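Long-range contact in FixK2 protein (Bradyrhizobium japonicum, PDB 4I2O), which probably acts as a DNA-binding transcription factor of the CRP/FNR superfamily, linked to nitrogen fixation, and is seen here bound to DNA: residues G176-R184 with F213-R224. The protein carries 1 engineered substitution. Numbering follows the deposited sequence.
Engineered in segment 176-184: Ser183 (natural residue Cys). With nucleotides of chain C; nucleotides of chain D.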
ATOM      1  N   GLY A 176      16.500  24.702  -1.191  1.00 25.31           N
ATOM      2  CA  GLY A 176      15.446  25.055  -0.218  1.00 30.05           C
ATOM      3  C   GLY A 176      13.997  25.219  -0.645  1.00 26.90           C
ATOM      4  O   GLY A 176      13.107  25.312   0.216  1.00 30.83           O
ATOM      5  N   MET A 177      13.714  25.257  -1.946  1.00 24.83           N
ATOM      6  CA  MET A 177      12.347  25.557  -2.409  1.00 20.84           C
ATOM      7  C   MET A 177      11.818  24.409  -3.251  1.00 25.94           C
ATOM      8  O   MET A 177      12.593  23.798  -3.994  1.00 28.92           O
ATOM      9  CB  MET A 177      12.330  26.879  -3.246  1.00 24.06           C
ATOM     10  CG  MET A 177      10.928  27.048  -3.913  1.00 37.42           C
ATOM     11  SD  MET A 177      10.800  28.511  -4.938  1.00 42.74           S
ATOM     12  CE  MET A 177      10.266  29.640  -3.624  1.00 30.82           C
ATOM     13  N   MET A 178      10.537  24.065  -3.044  1.00 25.76           N
ATOM     14  CA  MET A 178       9.831  23.023  -3.779  1.00 24.73           C
ATOM     15  C   MET A 178       8.978  23.669  -4.844  1.00 25.85           C
ATOM     16  O   MET A 178       8.082  24.467  -4.529  1.00 29.37           O
ATOM     17  CB  MET A 178       8.838  22.324  -2.808  1.00 24.32           C
ATOM     18  CG  MET A 178       9.475  21.991  -1.553  1.00 31.94           C
ATOM     19  SD  MET A 178       8.413  20.854  -0.664  1.00 29.81           S
ATOM     20  CE  MET A 178       7.381  21.981   0.250  1.00 24.67           C
ATOM     21  N   ALA A 179       9.195  23.301  -6.090  1.00 22.85           N
ATOM     22  CA  ALA A 179       8.299  23.730  -7.150  1.00 26.86           C
ATOM     23  C   ALA A 179       7.417  22.524  -7.402  1.00 25.35           C
ATOM     24  O   ALA A 179       7.855  21.506  -8.004  1.00 27.16           O
ATOM     25  CB  ALA A 179       9.078  24.118  -8.415  1.00 30.91           C
ATOM     26  N   LEU A 180       6.204  22.570  -6.884  1.00 23.07           N
ATOM     27  CA  LEU A 180       5.361  21.375  -6.883  1.00 19.83           C
ATOM     28  C   LEU A 180       4.731  21.308  -8.253  1.00 20.88           C
ATOM     29  O   LEU A 180       4.307  22.364  -8.794  1.00 22.13           O
ATOM     30  CB  LEU A 180       4.230  21.561  -5.856  1.00 20.36           C
ATOM     31  CG  LEU A 180       4.670  21.385  -4.401  1.00 23.29           C
ATOM     32  CD1 LEU A 180       3.412  21.620  -3.516  1.00 24.86           C
ATOM     33  CD2 LEU A 180       5.358  20.032  -4.124  1.00 25.52           C
ATOM     34  N   PRO A 181       4.720  20.126  -8.869  1.00 21.21           N
ATOM     35  CA  PRO A 181       4.182  20.128 -10.248  1.00 22.96           C
ATOM     36  C   PRO A 181       2.685  19.902 -10.315  1.00 22.64           C
ATOM     37  O   PRO A 181       2.129  20.129 -11.416  1.00 24.17           O
ATOM     38  CB  PRO A 181       4.867  18.930 -10.915  1.00 22.63           C
ATOM     39  CG  PRO A 181       5.085  17.931  -9.700  1.00 25.23           C
ATOM     40  CD  PRO A 181       5.533  18.916  -8.582  1.00 24.74           C
ATOM     41  N   MET A 182       2.038  19.468  -9.217  1.00 20.19           N
ATOM     42  CA  MET A 182       0.659  19.053  -9.259  1.00 21.38           C
ATOM     43  C   MET A 182      -0.316  20.039  -8.538  1.00 17.93           C
ATOM     44  O   MET A 182       0.103  20.867  -7.668  1.00 21.81           O
ATOM     45  CB  MET A 182       0.575  17.620  -8.622  1.00 18.09           C
ATOM     46  CG  MET A 182       0.651  17.628  -7.079  1.00 19.32           C
ATOM     47  SD  MET A 182       2.217  18.061  -6.337  1.00 20.76           S
ATOM     48  CE  MET A 182       3.260  16.604  -6.546  1.00 22.77           C
ATOM     49  N   SER A 183      -1.590  19.918  -8.908  1.00 19.10           N
ATOM     50  CA  SER A 183      -2.678  20.725  -8.394  1.00 20.13           C
ATOM     51  C   SER A 183      -3.070  20.310  -6.996  1.00 19.47           C
ATOM     52  O   SER A 183      -2.656  19.255  -6.511  1.00 20.24           O
ATOM     53  CB  SER A 183      -3.911  20.520  -9.288  1.00 24.88           C
ATOM     54  OG  SER A 183      -4.330  19.159  -9.147  1.00 22.71           O
ATOM     55  N   ARG A 184      -3.912  21.127  -6.369  1.00 19.23           N
ATOM     56  CA  ARG A 184      -4.410  20.824  -5.040  1.00 15.99           C
ATOM     57  C   ARG A 184      -5.306  19.575  -5.078  1.00 15.40           C
ATOM     58  O   ARG A 184      -5.407  18.784  -4.100  1.00 19.04           O
ATOM     59  CB  ARG A 184      -5.200  22.087  -4.495  1.00 17.71           C
ATOM     60  CG  ARG A 184      -4.283  23.370  -4.283  1.00 21.56           C
ATOM     61  CD  ARG A 184      -3.213  23.123  -3.178  1.00 21.62           C
ATOM     62  NE  ARG A 184      -2.624  24.406  -2.715  1.00 20.02           N
ATOM     63  CZ  ARG A 184      -1.370  24.812  -2.946  1.00 20.53           C
ATOM     64  NH1 ARG A 184      -0.490  24.089  -3.691  1.00 20.98           N
ATOM     65  NH2 ARG A 184      -0.995  25.971  -2.419  1.00 23.14           N
ATOM     66  N   PHE A 213       5.281  31.012   0.619  1.00 30.76           N
ATOM     67  CA  PHE A 213       4.789  30.793  -0.751  1.00 28.51           C
ATOM     68  C   PHE A 213       5.387  31.812  -1.694  1.00 33.75           C
ATOM     69  O   PHE A 213       5.623  32.963  -1.318  1.00 36.82           O
ATOM     70  CB  PHE A 213       3.267  31.000  -0.857  1.00 28.68           C
ATOM     71  CG  PHE A 213       2.439  29.881  -0.282  1.00 25.37           C
ATOM     72  CD1 PHE A 213       2.409  28.652  -0.909  1.00 26.78           C
ATOM     73  CD2 PHE A 213       1.627  30.110   0.803  1.00 34.61           C
ATOM     74  CE1 PHE A 213       1.604  27.617  -0.390  1.00 27.88           C
ATOM     75  CE2 PHE A 213       0.823  29.112   1.309  1.00 38.66           C
ATOM     76  CZ  PHE A 213       0.832  27.857   0.703  1.00 32.00           C
ATOM     77  N   SER A 214       5.616  31.386  -2.935  1.00 31.08           N
ATOM     78  CA  SER A 214       6.001  32.302  -4.006  1.00 31.74           C
ATOM     79  C   SER A 214       5.070  31.988  -5.166  1.00 36.89           C
ATOM     80  O   SER A 214       5.501  31.575  -6.249  1.00 38.66           O
ATOM     81  CB  SER A 214       7.452  32.098  -4.403  1.00 37.13           C
ATOM     82  OG  SER A 214       8.288  32.809  -3.519  1.00 41.28           O
ATOM     83  N   GLY A 215       3.772  32.120  -4.897  1.00 37.44           N
ATOM     84  CA  GLY A 215       2.780  31.522  -5.765  1.00 32.25           C
ATOM     85  C   GLY A 215       2.393  30.182  -5.117  1.00 32.23           C
ATOM     86  O   GLY A 215       3.134  29.624  -4.316  1.00 29.03           O
ATOM     87  N   ALA A 216       1.241  29.650  -5.499  1.00 28.14           N
ATOM     88  CA  ALA A 216       0.655  28.490  -4.780  1.00 22.16           C
ATOM     89  C   ALA A 216       1.491  27.233  -4.789  1.00 23.50           C
ATOM     90  O   ALA A 216       1.413  26.401  -3.843  1.00 22.99           O
ATOM     91  CB  ALA A 216      -0.750  28.180  -5.362  1.00 26.16           C
ATOM     92  N   ARG A 217       2.197  26.982  -5.881  1.00 25.11           N
ATOM     93  CA  ARG A 217       2.904  25.694  -5.975  1.00 24.15           C
ATOM     94  C   ARG A 217       4.403  25.864  -5.787  1.00 32.93           C
ATOM     95  O   ARG A 217       5.148  24.919  -6.023  1.00 33.69           O
ATOM     96  CB  ARG A 217       2.680  25.063  -7.360  1.00 29.79           C
ATOM     97  CG  ARG A 217       1.219  24.764  -7.673  1.00 29.37           C
ATOM     98  CD  ARG A 217       1.063  24.074  -9.020  1.00 32.22           C
ATOM     99  NE  ARG A 217      -0.348  23.963  -9.434  1.00 40.05           N
ATOM    100  CZ  ARG A 217      -0.750  23.375 -10.568  1.00 44.91           C
ATOM    101  NH1 ARG A 217       0.155  22.881 -11.405  1.00 48.37           N
ATOM    102  NH2 ARG A 217      -2.053  23.296 -10.896  1.00 36.40           N
ATOM    103  N   GLN A 218       4.844  27.052  -5.379  1.00 24.82           N
ATOM    104  CA  GLN A 218       6.271  27.255  -5.078  1.00 26.98           C
ATOM    105  C   GLN A 218       6.375  27.443  -3.583  1.00 28.52           C
ATOM    106  O   GLN A 218       5.994  28.465  -3.071  1.00 31.80           O
ATOM    107  CB  GLN A 218       6.782  28.483  -5.783  1.00 30.27           C
ATOM    108  CG  GLN A 218       6.596  28.356  -7.258  1.00 33.88           C
ATOM    109  CD  GLN A 218       7.714  27.598  -7.861  1.00 45.34           C
ATOM    110  OE1 GLN A 218       8.770  27.392  -7.226  1.00 51.15           O
ATOM    111  NE2 GLN A 218       7.514  27.150  -9.090  1.00 47.90           N
ATOM    112  N   ILE A 219       6.873  26.453  -2.869  1.00 24.96           N
ATOM    113  CA  ILE A 219       6.735  26.451  -1.406  1.00 20.83           C
ATOM    114  C   ILE A 219       8.109  26.320  -0.793  1.00 27.83           C
ATOM    115  O   ILE A 219       8.927  25.552  -1.294  1.00 31.31           O
ATOM    116  CB  ILE A 219       5.842  25.296  -0.926  1.00 24.33           C
ATOM    117  CG1 ILE A 219       4.389  25.551  -1.341  1.00 29.30           C
ATOM    118  CG2 ILE A 219       5.970  25.137   0.548  1.00 25.01           C
ATOM    119  CD1 ILE A 219       3.390  24.434  -0.985  1.00 26.39           C
ATOM    120  N   VAL A 220       8.384  27.084   0.267  1.00 28.86           N
ATOM    121  CA  VAL A 220       9.710  27.046   0.906  1.00 26.26           C
ATOM    122  C   VAL A 220       9.388  26.656   2.330  1.00 31.43           C
ATOM    123  O   VAL A 220       8.650  27.378   3.014  1.00 32.36           O
ATOM    124  CB  VAL A 220      10.439  28.413   0.907  1.00 27.99           C
ATOM    125  CG1 VAL A 220      11.687  28.350   1.765  1.00 33.94           C
ATOM    126  CG2 VAL A 220      10.926  28.791  -0.472  1.00 32.62           C
ATOM    127  N   LEU A 221       9.886  25.509   2.793  1.00 27.10           N
ATOM    128  CA  LEU A 221       9.689  25.153   4.205  1.00 29.24           C
ATOM    129  C   LEU A 221      10.632  25.979   5.061  1.00 35.32           C
ATOM    130  O   LEU A 221      11.853  25.947   4.880  1.00 34.38           O
ATOM    131  CB  LEU A 221       9.968  23.666   4.457  1.00 26.89           C
ATOM    132  CG  LEU A 221       9.132  22.727   3.626  1.00 26.19           C
ATOM    133  CD1 LEU A 221       9.474  21.278   4.092  1.00 33.21           C
ATOM    134  CD2 LEU A 221       7.630  23.050   3.908  1.00 31.06           C
ATOM    135  N   ARG A 222      10.067  26.716   6.000  1.00 29.00           N
ATOM    136  CA  ARG A 222      10.869  27.591   6.860  1.00 32.23           C
ATOM    137  C   ARG A 222      11.343  26.936   8.156  1.00 35.32           C
ATOM    138  O   ARG A 222      12.335  27.385   8.759  1.00 33.91           O
ATOM    139  CB  ARG A 222      10.083  28.862   7.217  1.00 39.08           C
ATOM    140  CG  ARG A 222       9.535  29.591   6.002  1.00 44.40           C
ATOM    141  CD  ARG A 222       9.632  31.078   6.177  1.00 55.14           C
ATOM    142  NE  ARG A 222       9.200  31.782   4.979  1.00 61.10           N
ATOM    143  CZ  ARG A 222       9.956  31.961   3.901  1.00 60.94           C
ATOM    144  NH1 ARG A 222      11.193  31.477   3.872  1.00 61.25           N
ATOM    145  NH2 ARG A 222       9.476  32.627   2.852  1.00 60.99           N
ATOM    146  N   ASN A 223      10.614  25.905   8.610  1.00 34.60           N
ATOM    147  CA  ASN A 223      11.017  25.158   9.804  1.00 34.12           C
ATOM    148  C   ASN A 223      10.605  23.701   9.648  1.00 35.52           C
ATOM    149  O   ASN A 223       9.433  23.358   9.911  1.00 34.78           O
ATOM    150  CB  ASN A 223      10.335  25.738  11.031  1.00 41.76           C
ATOM    151  CG  ASN A 223      10.913  25.197  12.336  1.00 47.68           C
ATOM    152  OD1 ASN A 223      11.410  24.068  12.411  1.00 50.83           O
ATOM    153  ND2 ASN A 223      10.865  26.022  13.368  1.00 53.50           N
ATOM    154  N   ARG A 224      11.535  22.845   9.197  1.00 35.67           N
ATOM    155  CA  ARG A 224      11.195  21.450   8.961  1.00 31.96           C
ATOM    156  C   ARG A 224      10.910  20.758  10.290  1.00 28.64           C
ATOM    157  O   ARG A 224      10.067  19.880  10.350  1.00 28.25           O
ATOM    158  CB  ARG A 224      12.311  20.718   8.180  1.00 35.23           C
ATOM    159  CG  ARG A 224      12.521  21.314   6.773  1.00 37.41           C
ATOM    160  CD  ARG A 224      13.772  20.748   6.053  1.00 45.48           C
ATOM    161  NE  ARG A 224      13.793  21.159   4.656  1.00 44.10           N
ATOM    162  CZ  ARG A 224      14.080  22.404   4.255  1.00 52.51           C
ATOM    163  NH1 ARG A 224      14.370  23.337   5.161  1.00 54.46           N
ATOM    164  NH2 ARG A 224      14.069  22.726   2.958  1.00 50.53           N
TER
ATOM    165  P    DA C   7      -4.031  24.597  -7.908  1.00 27.86           P
ATOM    166  OP1  DA C   7      -2.567  24.388  -7.852  1.00 29.71           O
ATOM    167  OP2  DA C   7      -4.979  23.442  -7.695  1.00 26.38           O
ATOM    168  O5'  DA C   7      -4.490  25.697  -6.869  1.00 26.98           O
ATOM    169  C5'  DA C   7      -3.802  27.048  -6.876  1.00 28.61           C
ATOM    170  C4'  DA C   7      -4.521  27.893  -5.814  1.00 27.68           C
ATOM    171  O4'  DA C   7      -5.819  28.266  -6.338  1.00 29.37           O
ATOM    172  C3'  DA C   7      -4.744  27.191  -4.488  1.00 29.44           C
ATOM    173  O3'  DA C   7      -3.923  27.985  -3.566  1.00 24.92           O
ATOM    174  C2'  DA C   7      -6.274  27.329  -4.202  1.00 26.26           C
ATOM    175  C1'  DA C   7      -6.660  28.440  -5.218  1.00 27.71           C
ATOM    176  N9   DA C   7      -8.012  28.237  -5.740  1.00 37.40           N
ATOM    177  C8   DA C   7      -8.502  27.147  -6.413  1.00 34.55           C
ATOM    178  N7   DA C   7      -9.769  27.250  -6.782  1.00 44.83           N
ATOM    179  C5   DA C   7     -10.133  28.539  -6.356  1.00 40.96           C
ATOM    180  C6   DA C   7     -11.337  29.238  -6.435  1.00 47.36           C
ATOM    181  N6   DA C   7     -12.389  28.670  -7.052  1.00 47.36           N
ATOM    182  N1   DA C   7     -11.390  30.525  -5.917  1.00 54.08           N
ATOM    183  C2   DA C   7     -10.245  30.960  -5.323  1.00 53.25           C
ATOM    184  N3   DA C   7      -9.037  30.324  -5.177  1.00 32.32           N
ATOM    185  C4   DA C   7      -9.065  29.147  -5.724  1.00 35.62           C
ATOM    186  P    DT C   8      -3.994  27.698  -1.943  1.00 24.53           P
ATOM    187  OP1  DT C   8      -2.704  28.308  -1.392  1.00 27.87           O
ATOM    188  OP2  DT C   8      -4.534  26.357  -1.733  1.00 21.89           O
ATOM    189  O5'  DT C   8      -5.180  28.731  -1.414  1.00 27.03           O
ATOM    190  C5'  DT C   8      -4.895  30.105  -1.665  1.00 30.66           C
ATOM    191  C4'  DT C   8      -6.116  30.887  -1.219  1.00 34.53           C
ATOM    192  O4'  DT C   8      -7.282  30.497  -1.982  1.00 29.16           O
ATOM    193  C3'  DT C   8      -6.524  30.638   0.248  1.00 29.64           C
ATOM    194  O3'  DT C   8      -6.554  31.936   0.785  1.00 34.99           O
ATOM    195  C2'  DT C   8      -7.929  30.047   0.289  1.00 29.71           C
ATOM    196  C1'  DT C   8      -8.421  30.478  -1.070  1.00 27.21           C
ATOM    197  N1   DT C   8      -9.449  29.569  -1.742  1.00 28.36           N
ATOM    198  C2   DT C   8     -10.709  30.056  -2.107  1.00 33.05           C
ATOM    199  O2   DT C   8     -11.131  31.192  -1.854  1.00 32.02           O
ATOM    200  N3   DT C   8     -11.515  29.195  -2.782  1.00 29.01           N
ATOM    201  C4   DT C   8     -11.194  27.860  -3.117  1.00 28.89           C
ATOM    202  O4   DT C   8     -12.000  27.197  -3.773  1.00 28.43           O
ATOM    203  C5   DT C   8      -9.878  27.385  -2.709  1.00 28.18           C
ATOM    204  C7   DT C   8      -9.455  25.954  -3.025  1.00 26.93           C
ATOM    205  C6   DT C   8      -9.052  28.250  -2.059  1.00 24.87           C
TER
ATOM    206  P    DC D  28       1.041  31.789  -9.775  1.00135.98           P
ATOM    207  OP1  DC D  28       0.078  31.486  -8.676  1.00130.15           O
ATOM    208  OP2  DC D  28       2.384  31.161  -9.719  1.00134.23           O
ATOM    209  O5'  DC D  28       0.403  31.405 -11.195  1.00113.99           O
ATOM    210  C5'  DC D  28       1.187  31.435 -12.385  1.00114.96           C
ATOM    211  C4'  DC D  28       0.628  30.446 -13.395  1.00110.37           C
ATOM    212  O4'  DC D  28      -0.657  30.926 -13.873  1.00108.08           O
ATOM    213  C3'  DC D  28       1.451  30.301 -14.661  1.00112.73           C
ATOM    214  O3'  DC D  28       1.028  29.165 -15.403  1.00112.72           O
ATOM    215  C2'  DC D  28       1.029  31.579 -15.365  1.00114.74           C
ATOM    216  C1'  DC D  28      -0.480  31.505 -15.156  1.00109.33           C
ATOM    217  N1   DC D  28      -1.095  32.855 -15.188  1.00105.46           N
ATOM    218  C2   DC D  28      -2.147  33.169 -16.066  1.00103.93           C
ATOM    219  O2   DC D  28      -2.597  32.301 -16.823  1.00102.61           O
ATOM    220  N3   DC D  28      -2.653  34.432 -16.063  1.00102.54           N
ATOM    221  C4   DC D  28      -2.138  35.338 -15.233  1.00100.42           C
ATOM    222  N4   DC D  28      -2.641  36.566 -15.224  1.00100.96           N
ATOM    223  C5   DC D  28      -1.068  35.040 -14.353  1.00102.22           C
ATOM    224  C6   DC D  28      -0.577  33.801 -14.363  1.00103.20           C
TER
HETATM  225  O   HOH W   1      11.174  23.638   1.001  1.00 26.84           O
HETATM  226  O   HOH W   2      13.848  25.489   3.065  1.00 34.94           O
HETATM  227  O   HOH W   3      -0.286  20.589 -13.042  1.00 40.73           O
HETATM  228  O   HOH W   4       2.932  23.021 -12.101  1.00 44.10           O
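Met178 and Ile219 form an antiparallel hydrogen-bonded pair in the three-stranded sheet of the Crp-like winged helix-turn-helix domain, where strand 177-179 flanks the wing hairpin 211-213/218-221. Met178 N donates to Ile219 O at 2.8 Å, and Ile219 N returns a bond to Met178 O. A third bond, from Leu180 N to Arg217 O, continues the ladder past the strand end.

On the buried face, unbranched Met178 bends at its last torsion (chi3 -89°), bringing CE to 3.5 Å from Ile219 CG2 and also against Leu221 CD2. Helix 157-172 covers this thioether through Leu165 and Leu172, while Leu180 CD1 meets Ile219 CD1, methyl to methyl, both apolar as a buried place requires. The other face, with exposed Ala179, is more open to solvent, yet Met177 CE presses on Val220 CG2 at 3.3 Å. At the Gly176 end water joins the segments, one molecule linking Gly176 O to Leu221 N.

Beyond the strands, two arginines, long, positively charged and rich in donors, suit the DNA phosphates. Arg217 stays extended from CG to NE, passing Leu180 and Met182 to give NE to DA7 of chain C OP1 at 2.8 Å; Met182 O lies over one guanidinium face. OG of engineered Ser183 N-caps the next helix, accepting from Asp186 N, and Arg184 N donates to OP2 of DA7 of chain C. The Arg184 side chain turns at chi2 (-64°), so that NE and NH2 reach the phosphate of DT8 of chain C. Its guanidinium also holds Ala216 O end-on and near its own plane, with NH1 at 3.0 Å and NH2 at 2.8 Å from that single oxygen.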